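Local atomic coordinates of 1-pyrroline-5-carboxylate dehydrogenase (Thermus thermophilus, PDB entry 1UZB), a protein that probably catalyses the NAD-dependent oxidation of glutamate semialdehyde, formed from 1-pyrroline-5-carboxylate, to glutamate, as a member of the aldehyde dehydrogenase family. Residues E96-R110 against I139-R153. Residues are numbered along the deposited sequence; the frame is centred on the assembly and turned at random.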
# COMPACT_ATOMS: atom_id res chain seq x y z
N GLU A 96 -4.37 22.11 2.45
CA GLU A 96 -4.68 21.85 3.85
C GLU A 96 -5.42 23.02 4.48
O GLU A 96 -6.32 22.83 5.32
CB GLU A 96 -3.40 21.55 4.63
CG GLU A 96 -2.76 20.20 4.33
CD GLU A 96 -1.98 20.18 3.03
OE1 GLU A 96 -1.51 19.09 2.64
OE2 GLU A 96 -1.81 21.25 2.40
N ASP A 97 -5.05 24.23 4.08
CA ASP A 97 -5.67 25.46 4.58
C ASP A 97 -7.10 25.61 4.07
O ASP A 97 -8.01 25.97 4.83
CB ASP A 97 -4.85 26.69 4.16
CG ASP A 97 -3.52 26.79 4.90
OD1 ASP A 97 -3.08 25.80 5.52
OD2 ASP A 97 -2.91 27.87 4.84
N ARG A 98 -7.32 25.34 2.79
CA ARG A 98 -8.66 25.44 2.23
C ARG A 98 -9.57 24.38 2.85
O ARG A 98 -10.73 24.65 3.16
CB ARG A 98 -8.64 25.28 0.70
CG ARG A 98 -8.01 26.46 -0.04
CD ARG A 98 -8.31 26.40 -1.54
NE ARG A 98 -7.67 25.25 -2.16
CZ ARG A 98 -6.60 25.31 -2.94
NH1 ARG A 98 -6.03 26.48 -3.21
NH2 ARG A 98 -6.05 24.20 -3.41
N SER A 99 -9.04 23.18 3.03
CA SER A 99 -9.84 22.11 3.61
C SER A 99 -10.23 22.42 5.06
O SER A 99 -11.36 22.14 5.46
CB SER A 99 -9.09 20.77 3.53
OG SER A 99 -9.05 20.32 2.18
N ARG A 100 -9.32 23.00 5.83
CA ARG A 100 -9.66 23.35 7.21
C ARG A 100 -10.77 24.40 7.21
O ARG A 100 -11.62 24.40 8.10
CB ARG A 100 -8.44 23.87 7.97
CG ARG A 100 -7.55 22.78 8.55
CD ARG A 100 -6.41 23.37 9.39
NE ARG A 100 -5.30 23.88 8.58
CZ ARG A 100 -4.30 23.13 8.12
NH1 ARG A 100 -4.27 21.83 8.39
NH2 ARG A 100 -3.34 23.67 7.38
N LEU A 101 -10.77 25.29 6.22
CA LEU A 101 -11.81 26.31 6.16
C LEU A 101 -13.16 25.63 5.95
O LEU A 101 -14.16 26.00 6.58
CB LEU A 101 -11.52 27.30 5.02
CG LEU A 101 -11.72 28.78 5.40
CD1 LEU A 101 -11.33 29.67 4.24
CD2 LEU A 101 -13.17 29.02 5.81
N LEU A 102 -13.21 24.64 5.07
CA LEU A 102 -14.45 23.91 4.85
C LEU A 102 -14.89 23.22 6.13
O LEU A 102 -16.06 23.29 6.52
CB LEU A 102 -14.30 22.87 3.73
CG LEU A 102 -14.78 23.30 2.35
CD1 LEU A 102 -13.86 24.38 1.81
CD2 LEU A 102 -14.82 22.09 1.41
N LEU A 103 -13.95 22.57 6.81
CA LEU A 103 -14.29 21.88 8.05
C LEU A 103 -14.87 22.85 9.08
O LEU A 103 -15.78 22.49 9.83
CB LEU A 103 -13.07 21.17 8.62
CG LEU A 103 -12.54 20.01 7.76
CD1 LEU A 103 -11.23 19.51 8.35
CD2 LEU A 103 -13.57 18.89 7.70
N LYS A 104 -14.35 24.07 9.12
CA LYS A 104 -14.88 25.06 10.04
C LYS A 104 -16.33 25.37 9.66
O LYS A 104 -17.20 25.43 10.52
CB LYS A 104 -14.03 26.33 9.99
CG LYS A 104 -14.67 27.54 10.65
CD LYS A 104 -15.00 27.31 12.11
CE LYS A 104 -13.76 27.36 12.99
NZ LYS A 104 -14.13 27.37 14.44
N ALA A 105 -16.58 25.57 8.36
CA ALA A 105 -17.93 25.85 7.90
C ALA A 105 -18.89 24.72 8.26
O ALA A 105 -20.04 24.98 8.63
CB ALA A 105 -17.93 26.08 6.39
N ALA A 106 -18.44 23.48 8.16
CA ALA A 106 -19.29 22.34 8.49
C ALA A 106 -19.65 22.36 9.97
O ALA A 106 -20.78 22.05 10.34
CB ALA A 106 -18.60 21.04 8.13
N ALA A 107 -18.68 22.71 10.82
CA ALA A 107 -18.92 22.76 12.25
C ALA A 107 -19.94 23.84 12.57
O ALA A 107 -20.81 23.66 13.43
CB ALA A 107 -17.62 23.02 13.00
N LEU A 108 -19.83 24.98 11.89
CA LEU A 108 -20.76 26.08 12.09
C LEU A 108 -22.16 25.71 11.60
O LEU A 108 -23.16 26.06 12.23
CB LEU A 108 -20.25 27.33 11.38
CG LEU A 108 -18.96 27.92 11.94
CD1 LEU A 108 -18.49 29.07 11.05
CD2 LEU A 108 -19.18 28.41 13.37
N MET A 109 -22.23 24.99 10.48
CA MET A 109 -23.53 24.59 9.95
C MET A 109 -24.16 23.57 10.89
O MET A 109 -25.37 23.62 11.14
CB MET A 109 -23.37 23.98 8.55
CG MET A 109 -24.71 23.58 7.92
SD MET A 109 -24.59 23.05 6.20
CE MET A 109 -24.39 24.63 5.37
N ARG A 110 -23.36 22.65 11.42
CA ARG A 110 -23.87 21.64 12.33
C ARG A 110 -24.49 22.27 13.58
O ARG A 110 -25.51 21.79 14.08
CB ARG A 110 -22.74 20.67 12.73
CG ARG A 110 -23.22 19.46 13.51
CD ARG A 110 -22.08 18.48 13.82
NE ARG A 110 -21.52 17.86 12.63
CZ ARG A 110 -20.36 18.20 12.06
NH1 ARG A 110 -19.94 17.57 10.98
NH2 ARG A 110 -19.63 19.18 12.59
N ILE A 139 -24.08 19.22 5.22
CA ILE A 139 -22.93 19.04 6.10
C ILE A 139 -22.04 17.95 5.50
O ILE A 139 -20.82 18.10 5.45
CB ILE A 139 -23.41 18.63 7.52
CG1 ILE A 139 -24.17 19.80 8.16
CG2 ILE A 139 -22.22 18.25 8.38
CD1 ILE A 139 -24.98 19.41 9.38
N ASP A 140 -22.66 16.87 5.01
CA ASP A 140 -21.90 15.78 4.40
C ASP A 140 -21.06 16.26 3.22
O ASP A 140 -19.90 15.87 3.09
CB ASP A 140 -22.83 14.66 3.91
CG ASP A 140 -23.39 13.81 5.04
OD1 ASP A 140 -22.91 13.93 6.19
OD2 ASP A 140 -24.30 13.00 4.77
N PHE A 141 -21.64 17.10 2.35
CA PHE A 141 -20.88 17.60 1.21
C PHE A 141 -19.63 18.34 1.66
O PHE A 141 -18.55 18.15 1.11
CB PHE A 141 -21.74 18.54 0.35
CG PHE A 141 -22.64 17.84 -0.62
CD1 PHE A 141 -23.98 18.22 -0.73
CD2 PHE A 141 -22.16 16.84 -1.46
CE1 PHE A 141 -24.83 17.61 -1.65
CE2 PHE A 141 -23.01 16.22 -2.39
CZ PHE A 141 -24.34 16.61 -2.48
N ILE A 142 -19.77 19.20 2.66
CA ILE A 142 -18.64 19.97 3.16
C ILE A 142 -17.56 19.05 3.74
O ILE A 142 -16.38 19.17 3.40
CB ILE A 142 -19.07 20.98 4.23
CG1 ILE A 142 -20.13 21.93 3.66
CG2 ILE A 142 -17.87 21.78 4.71
CD1 ILE A 142 -20.77 22.83 4.71
N GLU A 143 -17.97 18.12 4.60
CA GLU A 143 -17.04 17.19 5.23
C GLU A 143 -16.36 16.29 4.21
O GLU A 143 -15.16 16.04 4.28
CB GLU A 143 -17.78 16.32 6.25
CG GLU A 143 -18.33 17.05 7.47
CD GLU A 143 -17.27 17.38 8.50
OE1 GLU A 143 -16.14 16.88 8.39
OE2 GLU A 143 -17.58 18.15 9.44
N TYR A 144 -17.14 15.80 3.24
CA TYR A 144 -16.61 14.92 2.21
C TYR A 144 -15.65 15.63 1.28
O TYR A 144 -14.52 15.17 1.08
CB TYR A 144 -17.76 14.30 1.40
CG TYR A 144 -17.30 13.23 0.44
CD1 TYR A 144 -17.18 11.90 0.85
CD2 TYR A 144 -16.94 13.55 -0.86
CE1 TYR A 144 -16.71 10.91 -0.02
CE2 TYR A 144 -16.47 12.58 -1.74
CZ TYR A 144 -16.36 11.27 -1.31
OH TYR A 144 -15.90 10.32 -2.19
N TYR A 145 -16.08 16.74 0.69
CA TYR A 145 -15.22 17.48 -0.23
C TYR A 145 -13.95 18.02 0.44
O TYR A 145 -12.91 18.12 -0.21
CB TYR A 145 -16.01 18.60 -0.91
CG TYR A 145 -17.10 18.11 -1.85
CD1 TYR A 145 -18.26 18.86 -2.06
CD2 TYR A 145 -16.99 16.89 -2.52
CE1 TYR A 145 -19.27 18.42 -2.90
CE2 TYR A 145 -18.01 16.43 -3.37
CZ TYR A 145 -19.14 17.20 -3.55
OH TYR A 145 -20.17 16.74 -4.35
N ALA A 146 -14.02 18.37 1.72
CA ALA A 146 -12.83 18.86 2.42
C ALA A 146 -11.75 17.78 2.40
O ALA A 146 -10.57 18.07 2.20
CB ALA A 146 -13.17 19.22 3.86
N ARG A 147 -12.17 16.54 2.61
CA ARG A 147 -11.25 15.40 2.62
C ARG A 147 -10.85 14.98 1.21
O ARG A 147 -9.68 14.73 0.94
CB ARG A 147 -11.90 14.22 3.35
CG ARG A 147 -12.10 14.43 4.85
CD ARG A 147 -12.97 13.32 5.44
NE ARG A 147 -13.05 13.36 6.90
CZ ARG A 147 -13.74 14.26 7.61
NH1 ARG A 147 -13.75 14.19 8.93
NH2 ARG A 147 -14.43 15.21 6.99
N ALA A 148 -11.82 14.92 0.31
CA ALA A 148 -11.55 14.50 -1.05
C ALA A 148 -10.56 15.43 -1.76
O ALA A 148 -9.73 14.98 -2.55
CB ALA A 148 -12.85 14.42 -1.84
N ALA A 149 -10.65 16.72 -1.47
CA ALA A 149 -9.77 17.70 -2.09
C ALA A 149 -8.29 17.40 -1.81
O ALA A 149 -7.43 17.66 -2.65
CB ALA A 149 -10.13 19.11 -1.61
N LEU A 150 -8.00 16.86 -0.63
CA LEU A 150 -6.61 16.56 -0.29
C LEU A 150 -6.01 15.47 -1.16
O LEU A 150 -4.79 15.36 -1.28
CB LEU A 150 -6.52 16.16 1.19
CG LEU A 150 -6.70 17.34 2.16
CD1 LEU A 150 -6.90 16.81 3.57
CD2 LEU A 150 -5.48 18.25 2.09
N ARG A 151 -6.87 14.67 -1.79
CA ARG A 151 -6.40 13.59 -2.66
C ARG A 151 -5.83 14.14 -3.96
O ARG A 151 -5.18 13.42 -4.72
CB ARG A 151 -7.56 12.63 -2.96
CG ARG A 151 -8.13 11.94 -1.73
CD ARG A 151 -7.18 10.89 -1.17
NE ARG A 151 -7.22 9.66 -1.96
CZ ARG A 151 -8.17 8.74 -1.86
NH1 ARG A 151 -9.17 8.90 -1.00
NH2 ARG A 151 -8.14 7.66 -2.64
N TYR A 152 -6.07 15.43 -4.23
CA TYR A 152 -5.59 16.07 -5.44
C TYR A 152 -4.45 17.04 -5.18
O TYR A 152 -4.02 17.76 -6.08
CB TYR A 152 -6.72 16.85 -6.13
CG TYR A 152 -7.85 15.99 -6.65
CD1 TYR A 152 -8.94 15.66 -5.84
CD2 TYR A 152 -7.82 15.50 -7.95
CE1 TYR A 152 -9.97 14.86 -6.32
CE2 TYR A 152 -8.85 14.70 -8.44
CZ TYR A 152 -9.92 14.38 -7.62
OH TYR A 152 -10.94 13.59 -8.11
N ARG A 153 -3.94 17.07 -3.95
CA ARG A 153 -2.89 18.02 -3.59
C ARG A 153 -1.56 17.87 -4.34
O ARG A 153 -1.17 16.78 -4.76
CB ARG A 153 -2.65 17.99 -2.08
CG ARG A 153 -1.85 16.81 -1.56
CD ARG A 153 -1.88 16.79 -0.03
NE ARG A 153 -0.89 15.89 0.55
CZ ARG A 153 0.41 16.16 0.65
NH1 ARG A 153 0.89 17.31 0.20
NH2 ARG A 153 1.23 15.27 1.20
O HOH W 1 -16.46 19.95 11.06
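Glu143 is shared between two arginines, one on each helix: Arg110 comes across from the facing helix, while Arg147 reaches back from one turn further along its own. The two helices form an antiparallel pair in the aldehyde dehydrogenase fold; the axes of these segments approach to 8.6 Å, with an angle of 164° between their directions. Arg110 sends NH1 to Glu143 OE2 at 2.9 Å, in the plane of the guanidinium but from above that of the carboxylate; its NE goes to Glu9. Arg147 NH2 takes the anti lone pair of Glu143 OE1 at 2.8 Å and also binds the Glu143 backbone O. A water donates to both OE2 and Leu103 O, adding a water-mediated link between the helices. A glutamine in place of Glu143 would probably weaken this network, leaving both arginines without the negative charge they share.

Beneath the charges the helices come close on small residues. Ala106 CB lies 3.6 Å from Ile142 CG2, and Ala146 CB touches both Leu102 CB and Leu103 CD2. Ile142 holds CG2 anti to its backbone N, which sets that methyl against Ala106 and Leu102. Met109 crosses Ile139 obliquely, its SD against CG1, and, through the bend at chi3 (-76°), brings CE to Ile142 CD1; helix 188-199 packs on Met109 and Ile142 as well. Toward the other end, Glu96 CG meets Leu150 CD2. Nearby, where the backbones are closest, Ser99 OG donates to Ala146 O at 2.7 Å, in the carbonyl plane and on a lone pair.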